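Local coordinates for DUF5063 domain-containing protein (Bacteroides fragilis, PDB 3NRH) that is of unknown function but is a predominantly alpha-helical member of the DUF5063 family, at residues Ala53-Pro67 with Thr137-Phe149. Residues are numbered along the deposited sequence; the frame is centred on the assembly and turned at random.
Sequences ASMLPKCEMIGDESP and TMNDSLAICQENF
Gln146 and Asp140, six residues (a little under two turns) apart on helix 135-169, bind the backbone of the 55-67 loop through their side chains. The Gln146 amide bridges two peptide groups: NE2 donates to Pro57 O at 2.8 Å, from above the carbonyl plane (49° out of it), off the lone pairs, while OE1 accepts Cys59 N at 3.2 Å in its own carbonyl plane, on a lone pair. With CG anti to the backbone N (chi1 173°), the extended chain carries the amide out to the loop backbone. A water donating to Ala53 O adds a weak bond from NE2.

Asp140 uses both carboxylate oxygens, each on its syn side: Ile62 N donates to Asp140 OD1 at 3.0 Å, nearly straight at 164°, and Gly63 N to Asp140 OD2 at 2.9 Å, more bent. These amides hold the carboxylate's rotation and may offset part of its charge, although the acceptor Gly63 O also stands 2.9 Å from Asp140 OD2 without a bond. Selenomethionine Met61 crosses Asp140 at about a right angle, its SE packing on Ala143 CB.

Between the polar grips, Cys59 SG lies against Leu142 CD2 at 3.3 Å. Pro67 packs its ring on Thr137 and Asp140, and Ala53 CB sits over one face of Phe149, 3.9 Å from the ring centroid. Thr137 OG1 is hydrogen-bonded to Leu134 O, just before helix 135-169, and Ser54 OG to Tyr50 O within helix 35-54. The pattern is that of a helical bundle whose extended interhelical connection, leaving helix 35-54, runs along helix 135-169, pinned by side-chain-to-backbone hydrogen bonds.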
loop_
_atom_site.group_PDB
_atom_site.type_symbol
_atom_site.label_atom_id
_atom_site.label_comp_id
_atom_site.label_asym_id
_atom_site.label_seq_id
_atom_site.Cartn_x
_atom_site.Cartn_y
_atom_site.Cartn_z
ATOM N N ALA A 53 -8.227 -0.549 -6.491
ATOM C CA ALA A 53 -8.001 -0.260 -7.902
ATOM C C ALA A 53 -7.474 -1.520 -8.590
ATOM O O ALA A 53 -7.867 -1.841 -9.713
ATOM C CB ALA A 53 -7.000 0.875 -8.052
ATOM N N SER A 54 -6.591 -2.236 -7.899
ATOM C CA SER A 54 -5.995 -3.457 -8.432
ATOM C C SER A 54 -7.015 -4.574 -8.606
ATOM O O SER A 54 -6.804 -5.490 -9.397
ATOM C CB SER A 54 -4.880 -3.952 -7.502
ATOM O OG SER A 54 -3.864 -2.975 -7.352
HETATM N N MSE A 55 -8.117 -4.496 -7.867
HETATM C CA MSE A 55 -9.156 -5.521 -7.930
HETATM C C MSE A 55 -10.301 -5.219 -8.884
HETATM O O MSE A 55 -11.244 -6.008 -9.001
HETATM C CB MSE A 55 -9.715 -5.771 -6.531
HETATM C CG MSE A 55 -8.687 -6.367 -5.586
HETATM SE SE MSE A 55 -9.377 -6.603 -3.801
HETATM C CE MSE A 55 -10.428 -8.204 -4.092
ATOM N N LEU A 56 -10.219 -4.085 -9.569
ATOM C CA LEU A 56 -11.258 -3.694 -10.512
ATOM C C LEU A 56 -11.351 -4.668 -11.674
ATOM O O LEU A 56 -10.364 -5.300 -12.046
ATOM C CB LEU A 56 -10.979 -2.291 -11.051
ATOM C CG LEU A 56 -11.211 -1.149 -10.056
ATOM C CD1 LEU A 56 -10.780 0.173 -10.668
ATOM C CD2 LEU A 56 -12.683 -1.108 -9.674
ATOM N N PRO A 57 -12.553 -4.825 -12.246
ATOM C CA PRO A 57 -12.724 -5.739 -13.378
ATOM C C PRO A 57 -12.271 -5.046 -14.660
ATOM O O PRO A 57 -12.079 -3.830 -14.682
ATOM C CB PRO A 57 -14.221 -6.020 -13.363
ATOM C CG PRO A 57 -14.791 -4.717 -12.911
ATOM C CD PRO A 57 -13.856 -4.322 -11.774
ATOM N N LYS A 58 -12.094 -5.822 -15.722
ATOM C CA LYS A 58 -11.666 -5.278 -17.004
ATOM C C LYS A 58 -12.766 -4.410 -17.610
ATOM O O LYS A 58 -13.908 -4.845 -17.749
ATOM C CB LYS A 58 -11.309 -6.419 -17.960
ATOM C CG LYS A 58 -10.087 -7.217 -17.524
ATOM C CD LYS A 58 -9.948 -8.526 -18.293
ATOM C CE LYS A 58 -11.032 -9.519 -17.896
ATOM N NZ LYS A 58 -10.837 -10.844 -18.547
ATOM N N CYS A 59 -12.410 -3.179 -17.963
ATOM C CA CYS A 59 -13.364 -2.242 -18.546
ATOM C C CYS A 59 -12.990 -1.878 -19.980
ATOM O O CYS A 59 -11.813 -1.785 -20.322
ATOM C CB CYS A 59 -13.434 -0.970 -17.698
ATOM S SG CYS A 59 -13.905 -1.258 -15.980
ATOM N N GLU A 60 -14.003 -1.672 -20.814
ATOM C CA GLU A 60 -13.785 -1.314 -22.209
ATOM C C GLU A 60 -14.431 0.033 -22.521
ATOM O O GLU A 60 -15.503 0.345 -22.017
ATOM C CB GLU A 60 -14.383 -2.381 -23.128
ATOM C CG GLU A 60 -15.887 -2.563 -22.960
ATOM C CD GLU A 60 -16.486 -3.512 -23.981
ATOM O OE1 GLU A 60 -16.024 -4.671 -24.069
ATOM O OE2 GLU A 60 -17.424 -3.097 -24.696
HETATM N N MSE A 61 -13.772 0.829 -23.352
HETATM C CA MSE A 61 -14.291 2.133 -23.750
HETATM C C MSE A 61 -15.491 1.948 -24.684
HETATM O O MSE A 61 -15.450 1.111 -25.582
HETATM C CB MSE A 61 -13.208 2.913 -24.500
HETATM C CG MSE A 61 -12.143 3.551 -23.610
HETATM SE SE MSE A 61 -12.940 4.751 -22.333
HETATM C CE MSE A 61 -14.089 5.767 -23.502
ATOM N N ILE A 62 -16.574 2.688 -24.448
ATOM C CA ILE A 62 -17.757 2.643 -25.321
ATOM C C ILE A 62 -17.554 3.825 -26.262
ATOM O O ILE A 62 -17.826 3.763 -27.452
ATOM C CB ILE A 62 -19.070 2.904 -24.545
ATOM C CG1 ILE A 62 -19.303 1.805 -23.506
ATOM C CG2 ILE A 62 -20.233 3.126 -25.514
ATOM C CD1 ILE A 62 -19.110 0.414 -23.973
ATOM N N GLY A 63 -17.050 4.911 -25.694
ATOM C CA GLY A 63 -16.817 6.107 -26.466
ATOM C C GLY A 63 -18.078 6.937 -26.463
ATOM O O GLY A 63 -18.720 7.117 -25.416
ATOM N N ASP A 64 -18.454 7.403 -27.647
ATOM C CA ASP A 64 -19.606 8.266 -27.803
ATOM C C ASP A 64 -19.183 9.534 -27.117
ATOM O O ASP A 64 -18.125 10.091 -27.369
ATOM C CB ASP A 64 -20.844 7.737 -27.077
ATOM C CG ASP A 64 -21.848 7.103 -28.003
ATOM O OD1 ASP A 64 -21.784 5.868 -28.145
ATOM O OD2 ASP A 64 -22.703 7.822 -28.573
ATOM N N GLU A 65 -20.023 9.919 -26.175
ATOM C CA GLU A 65 -19.917 11.127 -25.364
ATOM C C GLU A 65 -18.811 11.107 -24.310
ATOM O O GLU A 65 -18.672 10.156 -23.546
ATOM C CB GLU A 65 -21.244 11.307 -24.661
ATOM C CG GLU A 65 -21.467 12.580 -23.936
ATOM C CD GLU A 65 -22.763 12.507 -23.177
ATOM O OE1 GLU A 65 -23.710 11.906 -23.727
ATOM O OE2 GLU A 65 -22.849 13.030 -22.044
ATOM N N SER A 66 -18.039 12.183 -24.269
ATOM C CA SER A 66 -16.949 12.335 -23.307
ATOM C C SER A 66 -17.535 12.597 -21.924
ATOM O O SER A 66 -18.482 13.368 -21.778
ATOM C CB SER A 66 -16.048 13.517 -23.707
ATOM O OG SER A 66 -15.495 13.324 -24.994
ATOM N N PRO A 67 -16.990 11.941 -20.893
ATOM C CA PRO A 67 -17.491 12.139 -19.528
ATOM C C PRO A 67 -17.174 13.564 -19.085
ATOM O O PRO A 67 -16.179 14.143 -19.524
ATOM C CB PRO A 67 -16.703 11.108 -18.717
ATOM C CG PRO A 67 -16.364 10.049 -19.728
ATOM C CD PRO A 67 -15.994 10.859 -20.942
ATOM N N THR A 137 -21.277 7.204 -19.580
ATOM C CA THR A 137 -20.138 7.952 -19.067
ATOM C C THR A 137 -19.652 7.401 -17.733
ATOM O O THR A 137 -18.507 7.624 -17.353
ATOM C CB THR A 137 -20.458 9.464 -18.940
ATOM O OG1 THR A 137 -21.672 9.647 -18.205
ATOM C CG2 THR A 137 -20.608 10.089 -20.324
HETATM N N MSE A 138 -20.519 6.685 -17.020
HETATM C CA MSE A 138 -20.117 6.078 -15.760
HETATM C C MSE A 138 -19.123 4.985 -16.138
HETATM O O MSE A 138 -18.089 4.803 -15.489
HETATM C CB MSE A 138 -21.320 5.451 -15.042
HETATM C CG MSE A 138 -22.267 6.452 -14.390
HETATM SE SE MSE A 138 -23.830 5.585 -13.621
HETATM C CE MSE A 138 -23.004 4.817 -12.061
ATOM N N ASN A 139 -19.440 4.265 -17.209
ATOM C CA ASN A 139 -18.575 3.192 -17.676
ATOM C C ASN A 139 -17.263 3.720 -18.236
ATOM O O ASN A 139 -16.189 3.208 -17.911
ATOM C CB ASN A 139 -19.287 2.358 -18.741
ATOM C CG ASN A 139 -18.383 1.308 -19.352
ATOM O OD1 ASN A 139 -17.601 1.596 -20.257
ATOM N ND2 ASN A 139 -18.471 0.089 -18.846
ATOM N N ASP A 140 -17.349 4.745 -19.079
ATOM C CA ASP A 140 -16.153 5.320 -19.681
ATOM C C ASP A 140 -15.242 6.005 -18.675
ATOM O O ASP A 140 -14.020 5.903 -18.782
ATOM C CB ASP A 140 -16.541 6.278 -20.809
ATOM C CG ASP A 140 -16.959 5.538 -22.069
ATOM O OD1 ASP A 140 -17.133 4.302 -21.988
ATOM O OD2 ASP A 140 -17.112 6.180 -23.132
ATOM N N SER A 141 -15.818 6.692 -17.689
ATOM C CA SER A 141 -14.991 7.356 -16.681
ATOM C C SER A 141 -14.233 6.292 -15.887
ATOM O O SER A 141 -13.081 6.494 -15.501
ATOM C CB SER A 141 -15.847 8.224 -15.742
ATOM O OG SER A 141 -16.793 7.461 -15.005
ATOM N N LEU A 142 -14.881 5.154 -15.654
ATOM C CA LEU A 142 -14.250 4.053 -14.927
ATOM C C LEU A 142 -13.096 3.491 -15.755
ATOM O O LEU A 142 -11.986 3.302 -15.254
ATOM C CB LEU A 142 -15.261 2.938 -14.654
ATOM C CG LEU A 142 -14.677 1.674 -14.021
ATOM C CD1 LEU A 142 -14.120 2.016 -12.650
ATOM C CD2 LEU A 142 -15.749 0.594 -13.912
ATOM N N ALA A 143 -13.364 3.225 -17.030
ATOM C CA ALA A 143 -12.344 2.690 -17.929
ATOM C C ALA A 143 -11.124 3.608 -17.983
ATOM O O ALA A 143 -9.988 3.143 -17.940
ATOM C CB ALA A 143 -12.925 2.504 -19.334
ATOM N N ILE A 144 -11.360 4.911 -18.090
ATOM C CA ILE A 144 -10.267 5.879 -18.141
ATOM C C ILE A 144 -9.457 5.860 -16.846
ATOM O O ILE A 144 -8.228 5.827 -16.871
ATOM C CB ILE A 144 -10.801 7.306 -18.374
ATOM C CG1 ILE A 144 -11.350 7.420 -19.797
ATOM C CG2 ILE A 144 -9.690 8.333 -18.150
ATOM C CD1 ILE A 144 -12.003 8.746 -20.095
ATOM N N CYS A 145 -10.153 5.884 -15.715
ATOM C CA CYS A 145 -9.488 5.864 -14.422
ATOM C C CYS A 145 -8.647 4.599 -14.267
ATOM O O CYS A 145 -7.509 4.656 -13.800
ATOM C CB CYS A 145 -10.522 5.945 -13.304
ATOM S SG CYS A 145 -9.809 6.124 -11.656
ATOM N N GLN A 146 -9.205 3.457 -14.657
ATOM C CA GLN A 146 -8.475 2.198 -14.562
ATOM C C GLN A 146 -7.254 2.186 -15.480
ATOM O O GLN A 146 -6.191 1.684 -15.109
ATOM C CB GLN A 146 -9.385 1.024 -14.919
ATOM C CG GLN A 146 -8.650 -0.300 -15.002
ATOM C CD GLN A 146 -9.560 -1.447 -15.374
ATOM O OE1 GLN A 146 -10.125 -1.478 -16.470
ATOM N NE2 GLN A 146 -9.711 -2.400 -14.463
ATOM N N GLU A 147 -7.405 2.722 -16.685
ATOM C CA GLU A 147 -6.291 2.757 -17.628
ATOM C C GLU A 147 -5.176 3.653 -17.097
ATOM O O GLU A 147 -3.994 3.312 -17.191
ATOM C CB GLU A 147 -6.762 3.270 -18.990
ATOM C CG GLU A 147 -5.651 3.432 -20.021
ATOM C CD GLU A 147 -4.827 2.171 -20.204
ATOM O OE1 GLU A 147 -5.419 1.071 -20.235
ATOM O OE2 GLU A 147 -3.588 2.280 -20.328
ATOM N N ASN A 148 -5.552 4.797 -16.533
ATOM C CA ASN A 148 -4.564 5.720 -15.998
ATOM C C ASN A 148 -3.925 5.229 -14.700
ATOM O O ASN A 148 -2.875 5.730 -14.288
ATOM C CB ASN A 148 -5.178 7.109 -15.822
ATOM C CG ASN A 148 -5.482 7.771 -17.154
ATOM O OD1 ASN A 148 -4.951 7.365 -18.190
ATOM N ND2 ASN A 148 -6.325 8.793 -17.137
ATOM N N PHE A 149 -4.550 4.247 -14.059
ATOM C CA PHE A 149 -3.986 3.677 -12.839
ATOM C C PHE A 149 -2.645 3.050 -13.219
ATOM O O PHE A 149 -1.627 3.281 -12.569
ATOM C CB PHE A 149 -4.914 2.595 -12.274
ATOM C CG PHE A 149 -4.297 1.771 -11.174
ATOM C CD1 PHE A 149 -3.956 2.350 -9.954
ATOM C CD2 PHE A 149 -4.067 0.409 -11.356
ATOM C CE1 PHE A 149 -3.396 1.583 -8.930
ATOM C CE2 PHE A 149 -3.508 -0.368 -10.338
ATOM C CZ PHE A 149 -3.172 0.221 -9.123
HETATM O O HOH W 1 -7.139 -2.580 -12.278
#